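PDB 5D66: uncharacterized protein from Acinetobacter baumannii, which is of unknown function but folds as an ankyrin repeat domain, a scaffold that in other proteins commonly serves for binding partner proteins. Local coordinates for residues D66-S71 against T98-G103; A60-K65 against H91-K96; Y5-A10 against Q17-I22. All coordinates share one frame; numbering follows the deposited sequence.

Interaction 1 (D66-S71 against T98-G103); sequences DNIQDS and TNRYGG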
loop_
_atom_site.group_PDB
_atom_site.type_symbol
_atom_site.label_atom_id
_atom_site.label_comp_id
_atom_site.label_asym_id
_atom_site.label_seq_id
_atom_site.Cartn_x
_atom_site.Cartn_y
_atom_site.Cartn_z
ATOM N N ASP A 66 -4.082 5.569 -12.223
ATOM C CA ASP A 66 -5.409 6.084 -12.542
ATOM C C ASP A 66 -5.511 7.555 -12.210
ATOM O O ASP A 66 -4.552 8.184 -11.722
ATOM C CB ASP A 66 -6.476 5.212 -11.896
ATOM C CG ASP A 66 -6.709 5.467 -10.411
ATOM O OD1 ASP A 66 -5.956 6.255 -9.813
ATOM O OD2 ASP A 66 -7.700 4.877 -9.903
ATOM N N ASN A 67 -6.688 8.102 -12.357
ATOM C CA ASN A 67 -6.891 9.567 -12.247
ATOM C C ASN A 67 -6.961 10.039 -10.794
ATOM O O ASN A 67 -7.117 11.255 -10.619
ATOM C CB ASN A 67 -8.113 9.982 -13.062
ATOM C CG ASN A 67 -9.403 9.416 -12.566
ATOM O OD1 ASN A 67 -9.522 9.067 -11.400
ATOM N ND2 ASN A 67 -10.432 9.450 -13.399
ATOM N N ILE A 68 -6.730 9.196 -9.809
ATOM C CA ILE A 68 -6.436 9.606 -8.413
ATOM C C ILE A 68 -5.066 9.128 -7.959
ATOM O O ILE A 68 -4.814 9.143 -6.762
ATOM C CB ILE A 68 -7.553 9.238 -7.430
ATOM C CG1 ILE A 68 -7.729 7.730 -7.255
ATOM C CG2 ILE A 68 -8.856 9.939 -7.861
ATOM C CD1 ILE A 68 -8.658 7.324 -6.159
ATOM N N GLN A 69 -4.176 8.813 -8.883
ATOM C CA GLN A 69 -2.791 8.378 -8.596
ATOM C C GLN A 69 -2.692 7.045 -7.860
ATOM O O GLN A 69 -1.652 6.753 -7.293
ATOM C CB GLN A 69 -1.974 9.474 -7.877
ATOM C CG GLN A 69 -1.846 10.774 -8.691
ATOM C CD GLN A 69 -0.489 11.456 -8.317
ATOM O OE1 GLN A 69 0.597 10.861 -8.396
ATOM N NE2 GLN A 69 -0.547 12.735 -8.039
ATOM N N ASP A 70 -3.703 6.200 -7.973
ATOM C CA ASP A 70 -3.593 4.827 -7.527
ATOM C C ASP A 70 -2.981 3.996 -8.624
ATOM O O ASP A 70 -3.297 4.124 -9.800
ATOM C CB ASP A 70 -4.946 4.240 -7.153
ATOM C CG ASP A 70 -5.422 4.696 -5.815
ATOM O OD1 ASP A 70 -4.614 5.084 -4.930
ATOM O OD2 ASP A 70 -6.646 4.495 -5.587
ATOM N N SER A 71 -2.142 3.051 -8.231
ATOM C CA SER A 71 -1.673 1.941 -9.061
ATOM C C SER A 71 -2.119 0.649 -8.442
ATOM O O SER A 71 -2.441 0.592 -7.230
ATOM C CB SER A 71 -0.160 1.922 -9.230
ATOM O OG SER A 71 0.436 1.651 -7.967
ATOM N N THR A 98 4.414 6.711 -5.207
ATOM C CA THR A 98 3.608 7.331 -4.202
ATOM C C THR A 98 2.156 7.533 -4.698
ATOM O O THR A 98 1.887 7.767 -5.905
ATOM C CB THR A 98 4.192 8.675 -3.712
ATOM O OG1 THR A 98 4.381 9.536 -4.832
ATOM C CG2 THR A 98 5.555 8.515 -2.960
ATOM N N ASN A 99 1.244 7.492 -3.741
ATOM C CA ASN A 99 -0.159 7.699 -3.971
ATOM C C ASN A 99 -0.470 9.215 -3.954
ATOM O O ASN A 99 0.452 10.034 -3.892
ATOM C CB ASN A 99 -0.961 6.941 -2.910
ATOM C CG ASN A 99 -0.616 7.361 -1.511
ATOM O OD1 ASN A 99 -0.346 8.532 -1.270
ATOM N ND2 ASN A 99 -0.566 6.413 -0.587
ATOM N N ARG A 100 -1.733 9.587 -3.989
ATOM C CA ARG A 100 -2.094 10.989 -4.088
ATOM C C ARG A 100 -1.690 11.775 -2.867
ATOM O O ARG A 100 -1.671 13.064 -2.969
ATOM C CB ARG A 100 -3.568 11.171 -4.393
ATOM C CG ARG A 100 -4.447 10.769 -3.288
ATOM C CD ARG A 100 -5.890 10.515 -3.811
ATOM N NE ARG A 100 -6.814 10.095 -2.799
ATOM C CZ ARG A 100 -7.101 8.821 -2.466
ATOM N NH1 ARG A 100 -6.422 7.756 -2.946
ATOM N NH2 ARG A 100 -8.070 8.633 -1.582
ATOM N N TYR A 101 -1.538 11.117 -1.705
ATOM C CA TYR A 101 -1.081 11.769 -0.483
ATOM C C TYR A 101 0.434 11.833 -0.414
ATOM O O TYR A 101 0.963 12.237 0.630
ATOM C CB TYR A 101 -1.590 11.006 0.746
ATOM C CG TYR A 101 -3.053 11.099 0.887
ATOM C CD1 TYR A 101 -3.623 12.207 1.438
ATOM C CD2 TYR A 101 -3.884 10.074 0.466
ATOM C CE1 TYR A 101 -4.969 12.325 1.562
ATOM C CE2 TYR A 101 -5.244 10.176 0.590
ATOM C CZ TYR A 101 -5.792 11.286 1.146
ATOM O OH TYR A 101 -7.151 11.318 1.252
ATOM N N GLY A 102 1.140 11.457 -1.469
ATOM C CA GLY A 102 2.558 11.439 -1.397
ATOM C C GLY A 102 3.146 10.375 -0.521
ATOM O O GLY A 102 4.305 10.455 -0.158
ATOM N N GLY A 103 2.367 9.349 -0.241
ATOM C CA GLY A 103 2.810 8.252 0.571
ATOM C C GLY A 103 3.191 7.016 -0.214
ATOM O O GLY A 103 2.732 6.778 -1.289
HETATM O O HOH W 1 -3.945 7.724 -4.634
HETATM O O HOH W 2 2.571 11.195 -6.126
HETATM O O HOH W 3 -7.588 5.163 -3.155
#
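Two successive finger loops of the ankyrin stack meet here, each closed by a type I beta turn, Asp-66 to Gln-69 and Asn-99 to Gly-102. No direct hydrogen bond joins them; packing, a long salt bridge and water do. Within 66-71, Asp-66 OD1 forms an Asx turn. It accepts from the backbone N of Ile-68 and of Asp-70, both above the carboxylate plane, while OD2 pairs with Arg-45. In 98-103, Asn-99 OD1 accepts from Gly-103 N at 3.0 Å and more weakly from Tyr-101 N.

Arg-100 carries the contact. Its CG sits between the backbone N and the carbonyl carbon (chi1 68°), and the chain then runs extended alongside Ile-68. Arg-100 CB packs 3.4 Å from Ile-68 O. Ile-68 CD1 lies over one guanidinium face, 3.9 Å from Arg-100 NH1. Tyr-101 CE2 lies over the opposite face, toward the rim. Asp-70 OD1 comes to the edge, near the plane, but its salt bridge to Arg-100 NH1 is long at 3.8 Å. The carboxylate and guanidinium planes are turned 73° apart. Gln-69 rests its CB against Arg-100 N, and its OE1 accepts from Lys-65 and from a water held by Thr-98 OG1. A second water bridges Asp-70 OD2 and Arg-100 NH1. A third donates to Ile-68 O and Asp-70 OD1, each at 2.7 Å, and accepts from Arg-100 N and NH1.

Interaction 2 (A60-K65 against H91-K96); sequences ADVNAK and HGADLK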
loop_
_atom_site.group_PDB
_atom_site.type_symbol
_atom_site.label_atom_id
_atom_site.label_comp_id
_atom_site.label_asym_id
_atom_site.label_seq_id
_atom_site.Cartn_x
_atom_site.Cartn_y
_atom_site.Cartn_z
ATOM N N ALA A 60 0.786 -6.868 -17.471
ATOM C CA ALA A 60 0.155 -5.603 -17.074
ATOM C C ALA A 60 1.085 -4.857 -16.098
ATOM O O ALA A 60 1.725 -5.441 -15.195
ATOM C CB ALA A 60 -1.164 -5.864 -16.408
ATOM N N ASP A 61 1.146 -3.531 -16.242
ATOM C CA ASP A 61 2.024 -2.697 -15.438
ATOM C C ASP A 61 1.401 -2.417 -14.087
ATOM O O ASP A 61 0.375 -1.738 -13.922
ATOM C CB ASP A 61 2.299 -1.421 -16.186
ATOM C CG ASP A 61 3.320 -0.522 -15.564
ATOM O OD1 ASP A 61 3.704 -0.748 -14.405
ATOM O OD2 ASP A 61 3.706 0.467 -16.262
ATOM N N VAL A 62 2.024 -2.944 -13.049
ATOM C CA VAL A 62 1.572 -2.772 -11.689
ATOM C C VAL A 62 1.741 -1.372 -11.129
ATOM O O VAL A 62 1.220 -1.071 -10.046
ATOM C CB VAL A 62 2.209 -3.815 -10.717
ATOM C CG1 VAL A 62 1.980 -5.221 -11.221
ATOM C CG2 VAL A 62 3.677 -3.518 -10.467
ATOM N N ASN A 63 2.448 -0.534 -11.871
ATOM C CA ASN A 63 2.666 0.866 -11.527
ATOM C C ASN A 63 1.887 1.838 -12.376
ATOM O O ASN A 63 2.009 3.035 -12.176
ATOM C CB ASN A 63 4.153 1.198 -11.650
ATOM C CG ASN A 63 4.980 0.281 -10.752
ATOM O OD1 ASN A 63 4.747 0.234 -9.538
ATOM N ND2 ASN A 63 5.978 -0.392 -11.319
ATOM N N ALA A 64 1.100 1.371 -13.337
ATOM C CA ALA A 64 0.281 2.298 -14.105
ATOM C C ALA A 64 -0.686 2.982 -13.140
ATOM O O ALA A 64 -1.219 2.325 -12.260
ATOM C CB ALA A 64 -0.487 1.555 -15.202
ATOM N N LYS A 65 -0.911 4.265 -13.336
ATOM C CA LYS A 65 -1.769 5.057 -12.475
ATOM C C LYS A 65 -3.129 5.399 -13.095
ATOM O O LYS A 65 -3.238 5.538 -14.285
ATOM C CB LYS A 65 -1.073 6.327 -11.964
ATOM C CG LYS A 65 -0.085 6.053 -10.803
ATOM C CD LYS A 65 0.564 7.292 -10.289
ATOM C CE LYS A 65 1.299 7.051 -8.941
ATOM N NZ LYS A 65 2.012 8.309 -8.582
ATOM N N HIS A 91 6.569 -8.589 -9.560
ATOM C CA HIS A 91 6.415 -8.177 -10.949
ATOM C C HIS A 91 6.535 -6.694 -11.099
ATOM O O HIS A 91 5.787 -6.053 -11.822
ATOM C CB HIS A 91 5.091 -8.655 -11.504
ATOM C CG HIS A 91 5.027 -10.142 -11.643
ATOM N ND1 HIS A 91 5.612 -10.848 -12.681
ATOM C CD2 HIS A 91 4.581 -11.073 -10.769
ATOM C CE1 HIS A 91 5.440 -12.140 -12.458
ATOM N NE2 HIS A 91 4.834 -12.297 -11.315
ATOM N N GLY A 92 7.526 -6.120 -10.444
ATOM C CA GLY A 92 7.988 -4.796 -10.792
ATOM C C GLY A 92 7.431 -3.640 -9.987
ATOM O O GLY A 92 7.663 -2.474 -10.373
ATOM N N ALA A 93 6.817 -3.882 -8.843
ATOM C CA ALA A 93 6.329 -2.771 -8.042
ATOM C C ALA A 93 7.444 -1.743 -7.805
ATOM O O ALA A 93 8.546 -2.088 -7.399
ATOM C CB ALA A 93 5.862 -3.309 -6.696
ATOM N N ASP A 94 7.116 -0.473 -8.050
ATOM C CA ASP A 94 8.061 0.612 -7.805
ATOM C C ASP A 94 7.918 1.052 -6.366
ATOM O O ASP A 94 6.935 1.704 -6.022
ATOM C CB ASP A 94 7.753 1.762 -8.755
ATOM C CG ASP A 94 8.644 2.951 -8.543
ATOM O OD1 ASP A 94 9.494 2.908 -7.625
ATOM O OD2 ASP A 94 8.504 3.943 -9.311
ATOM N N LEU A 95 8.816 0.610 -5.489
ATOM C CA LEU A 95 8.656 0.852 -4.094
ATOM C C LEU A 95 8.805 2.309 -3.723
ATOM O O LEU A 95 8.471 2.765 -2.608
ATOM C CB LEU A 95 9.607 -0.016 -3.251
ATOM C CG LEU A 95 9.566 -1.524 -3.536
ATOM C CD1 LEU A 95 10.482 -2.194 -2.548
ATOM C CD2 LEU A 95 8.163 -2.057 -3.527
ATOM N N LYS A 96 9.354 3.133 -4.632
ATOM C CA LYS A 96 9.474 4.564 -4.476
ATOM C C LYS A 96 8.220 5.298 -4.925
ATOM O O LYS A 96 8.115 6.527 -4.740
ATOM C CB LYS A 96 10.694 5.127 -5.225
ATOM C CG LYS A 96 12.007 4.612 -4.648
ATOM C CD LYS A 96 13.210 5.167 -5.479
ATOM C CE LYS A 96 14.138 4.104 -6.026
ATOM N NZ LYS A 96 15.329 4.723 -6.676
HETATM O O HOH W 4 4.524 -4.469 -13.723
#
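The flat side-chain amide of Asn-63 meets the 91-96 backbone through its two polar atoms, ND2 and OD1. Gly-92 O lies near the amide plane, on the ND2 side, and Asp-94 N approaches OD1 from 26° above that plane. The amide and the Asp-94 carboxylate are turned 89° apart, and the two side chains cross at about a right angle. Asn-63 ND2 donates to Gly-92 O at 2.8 Å. Asp-94 N donates to Asn-63 OD1 at 2.9 Å, with a fairly straight N-H...O angle of 164°. One amide thus uses both its donor and its acceptor on the same backbone, which fixes its flip. Asn-63 CG stands anti to its carbonyl carbon, aiming the amide toward the 91-96 backbone. Asp-94 CB touches Asn-63 OD1 at 3.5 Å.

Beside this pair, Val-62 sends CG2 onto the backbone, 3.6 Å from both His-91 O and Ala-93 N. Val-62 also packs on Ile-56 and Thr-88, from the helices before each loop. A water accepts from Val-62 N and lies 2.8 Å from His-91 O, linking the loops. Each loop also has its own Asx turn. Asp-61 OD1 accepts from Asn-63 N, and Asp-94 OD1 accepts from Lys-96 N. Ala-60 and Asp-61 match Ala-93 and Asp-94 in the loops after helices 49-57 and 82-90, and such loop-to-loop pairing between neighbouring repeats is typical of the ankyrin fold.

Interaction 3 (Y5-A10 against Q17-I22); sequences YPLHMA and QLIKHI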
loop_
_atom_site.group_PDB
_atom_site.type_symbol
_atom_site.label_atom_id
_atom_site.label_comp_id
_atom_site.label_asym_id
_atom_site.label_seq_id
_atom_site.Cartn_x
_atom_site.Cartn_y
_atom_site.Cartn_z
ATOM N N TYR A 5 -15.108 -1.534 -23.757
ATOM C CA TYR A 5 -13.847 -1.954 -23.092
ATOM C C TYR A 5 -14.070 -3.326 -22.465
ATOM O O TYR A 5 -14.242 -3.464 -21.250
ATOM C CB TYR A 5 -13.495 -0.866 -22.083
ATOM C CG TYR A 5 -13.088 0.428 -22.766
ATOM C CD1 TYR A 5 -11.936 0.517 -23.541
ATOM C CD2 TYR A 5 -13.899 1.548 -22.701
ATOM C CE1 TYR A 5 -11.579 1.690 -24.175
ATOM C CE2 TYR A 5 -13.566 2.744 -23.349
ATOM C CZ TYR A 5 -12.401 2.818 -24.071
ATOM O OH TYR A 5 -12.009 3.965 -24.690
ATOM N N PRO A 6 -14.088 -4.369 -23.286
ATOM C CA PRO A 6 -14.474 -5.682 -22.785
ATOM C C PRO A 6 -13.483 -6.309 -21.800
ATOM O O PRO A 6 -13.891 -7.110 -20.957
ATOM C CB PRO A 6 -14.657 -6.504 -24.061
ATOM C CG PRO A 6 -13.835 -5.850 -25.038
ATOM C CD PRO A 6 -13.898 -4.377 -24.738
ATOM N N LEU A 7 -12.191 -6.011 -21.920
ATOM C CA LEU A 7 -11.229 -6.572 -21.002
ATOM C C LEU A 7 -11.477 -6.072 -19.572
ATOM O O LEU A 7 -11.388 -6.815 -18.611
ATOM C CB LEU A 7 -9.810 -6.261 -21.421
ATOM C CG LEU A 7 -8.713 -6.914 -20.584
ATOM C CD1 LEU A 7 -8.740 -8.443 -20.667
ATOM C CD2 LEU A 7 -7.349 -6.414 -20.960
ATOM N N HIS A 8 -11.858 -4.799 -19.477
ATOM C CA HIS A 8 -12.120 -4.165 -18.197
ATOM C C HIS A 8 -13.333 -4.821 -17.535
ATOM O O HIS A 8 -13.328 -5.079 -16.327
ATOM C CB HIS A 8 -12.331 -2.691 -18.372
ATOM C CG HIS A 8 -11.115 -1.973 -18.894
ATOM N ND1 HIS A 8 -10.688 -2.113 -20.199
ATOM C CD2 HIS A 8 -10.253 -1.103 -18.291
ATOM C CE1 HIS A 8 -9.613 -1.384 -20.358
ATOM N NE2 HIS A 8 -9.313 -0.789 -19.214
HETATM N N MSE A 9 -14.380 -5.069 -18.312
HETATM C CA MSE A 9 -15.575 -5.715 -17.748
HETATM C C MSE A 9 -15.241 -7.134 -17.291
HETATM O O MSE A 9 -15.659 -7.598 -16.215
HETATM C CB MSE A 9 -16.714 -5.765 -18.775
HETATM C CG MSE A 9 -18.017 -6.400 -18.164
HETATM SE SE MSE A 9 -18.894 -5.161 -16.866
HETATM C CE MSE A 9 -18.717 -5.875 -15.153
ATOM N N ALA A 10 -14.471 -7.847 -18.094
ATOM C CA ALA A 10 -14.071 -9.214 -17.733
ATOM C C ALA A 10 -13.252 -9.205 -16.429
ATOM O O ALA A 10 -13.457 -10.024 -15.540
ATOM C CB ALA A 10 -13.319 -9.872 -18.849
ATOM N N GLN A 17 -11.886 -17.013 -17.999
ATOM C CA GLN A 17 -11.938 -17.591 -19.342
ATOM C C GLN A 17 -12.104 -16.512 -20.402
ATOM O O GLN A 17 -11.551 -16.623 -21.487
ATOM C CB GLN A 17 -13.036 -18.651 -19.469
ATOM C CG GLN A 17 -12.783 -19.916 -18.636
ATOM C CD GLN A 17 -11.450 -20.627 -18.961
ATOM O OE1 GLN A 17 -11.114 -20.833 -20.123
ATOM N NE2 GLN A 17 -10.691 -20.990 -17.922
ATOM N N LEU A 18 -12.926 -15.513 -20.110
ATOM C CA LEU A 18 -13.079 -14.394 -21.025
ATOM C C LEU A 18 -11.791 -13.613 -21.119
ATOM O O LEU A 18 -11.362 -13.219 -22.222
ATOM C CB LEU A 18 -14.267 -13.529 -20.643
ATOM C CG LEU A 18 -14.555 -12.364 -21.580
ATOM C CD1 LEU A 18 -14.641 -12.795 -23.051
ATOM C CD2 LEU A 18 -15.801 -11.633 -21.143
ATOM N N ILE A 19 -11.145 -13.314 -19.981
ATOM C CA ILE A 19 -9.850 -12.630 -20.028
ATOM C C ILE A 19 -8.865 -13.394 -20.932
ATOM O O ILE A 19 -8.221 -12.799 -21.790
ATOM C CB ILE A 19 -9.273 -12.450 -18.617
ATOM C CG1 ILE A 19 -10.125 -11.504 -17.797
ATOM C CG2 ILE A 19 -7.813 -11.882 -18.693
ATOM C CD1 ILE A 19 -9.697 -11.387 -16.365
ATOM N N LYS A 20 -8.776 -14.714 -20.771
ATOM C CA LYS A 20 -7.855 -15.511 -21.559
ATOM C C LYS A 20 -8.132 -15.321 -23.051
ATOM O O LYS A 20 -7.209 -15.113 -23.848
ATOM C CB LYS A 20 -7.964 -16.965 -21.149
ATOM C CG LYS A 20 -6.987 -17.918 -21.843
ATOM C CD LYS A 20 -7.413 -19.408 -21.783
ATOM C CE LYS A 20 -7.705 -19.869 -20.369
ATOM N NZ LYS A 20 -7.907 -21.349 -20.285
ATOM N N HIS A 21 -9.407 -15.352 -23.414
ATOM C CA HIS A 21 -9.770 -15.178 -24.799
ATOM C C HIS A 21 -9.392 -13.761 -25.307
ATOM O O HIS A 21 -8.829 -13.616 -26.390
ATOM C CB HIS A 21 -11.251 -15.400 -24.961
ATOM C CG HIS A 21 -11.734 -15.135 -26.343
ATOM N ND1 HIS A 21 -11.371 -15.914 -27.422
ATOM C CD2 HIS A 21 -12.551 -14.172 -26.829
ATOM C CE1 HIS A 21 -11.940 -15.439 -28.516
ATOM N NE2 HIS A 21 -12.656 -14.379 -28.184
ATOM N N ILE A 22 -9.720 -12.734 -24.560
ATOM C CA ILE A 22 -9.375 -11.370 -24.995
ATOM C C ILE A 22 -7.872 -11.207 -25.132
ATOM O O ILE A 22 -7.402 -10.615 -26.135
ATOM C CB ILE A 22 -9.987 -10.334 -24.084
ATOM C CG1 ILE A 22 -11.507 -10.403 -24.183
ATOM C CG2 ILE A 22 -9.484 -8.932 -24.461
ATOM C CD1 ILE A 22 -12.249 -9.629 -23.117
#
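Ile-22, Ala-10 and Leu-7 bury the most surface where helix 6-12 packs against helix 16-23. The short segments run nearly antiparallel, at 155°, with their axes 9.2 Å apart. Ile-22 splits its two branches between two neighbours. CG1 stands anti to the carbonyl carbon (chi1 -65°) and carries CD1 to the first turn of the other helix, 3.7 Å from Pro-6 O. CG2 stands anti to the backbone N and meets Leu-7 CD1 at 3.9 Å. Leu-7 crosses Ile-22 obliquely. Its CD1 also touches Ile-19 CG2 at 4.1 Å, where the two side chains cross at about a right angle. Ala-10 brings only a methyl. That CB sits between Ile-19 CG1 at 3.7 Å and Leu-18 CD2 at 3.8 Å, and the small side chain lets the backbones come close: the CA atoms of Ala-10 and Ile-19 are 5.9 Å apart. No hydrogen bond crosses; the side chains that meet are all apolar. The two form the first antiparallel helix pair of the ankyrin stack. Leu-7 reaches on to Ala-39 of helix 39-45, and Ile-19 packs on Ala-51, Met-54 and Leu-55 of helix 49-57.

Interaction 3 comes first along the chain and lies within the N-terminal helix pair. Interactions 1 and 2 follow, and their segments alternate, because both join the loop between helices 49-57 and 72-79 to the loop between helices 82-90 and 106-111. Their centres are 12 Å apart and they touch: Lys-65 NZ probably donates a hydrogen bond to Thr-98 O, and Ser-71 packs on the backbone of 62-64. Interaction 3 is more distant, its centre 26 Å from that of interaction 1 and 21 Å from that of interaction 2, with no touch. Helices 39-45 and 49-57 lie between. One contact closes a helix pair; two tie successive loops into a continuous stack.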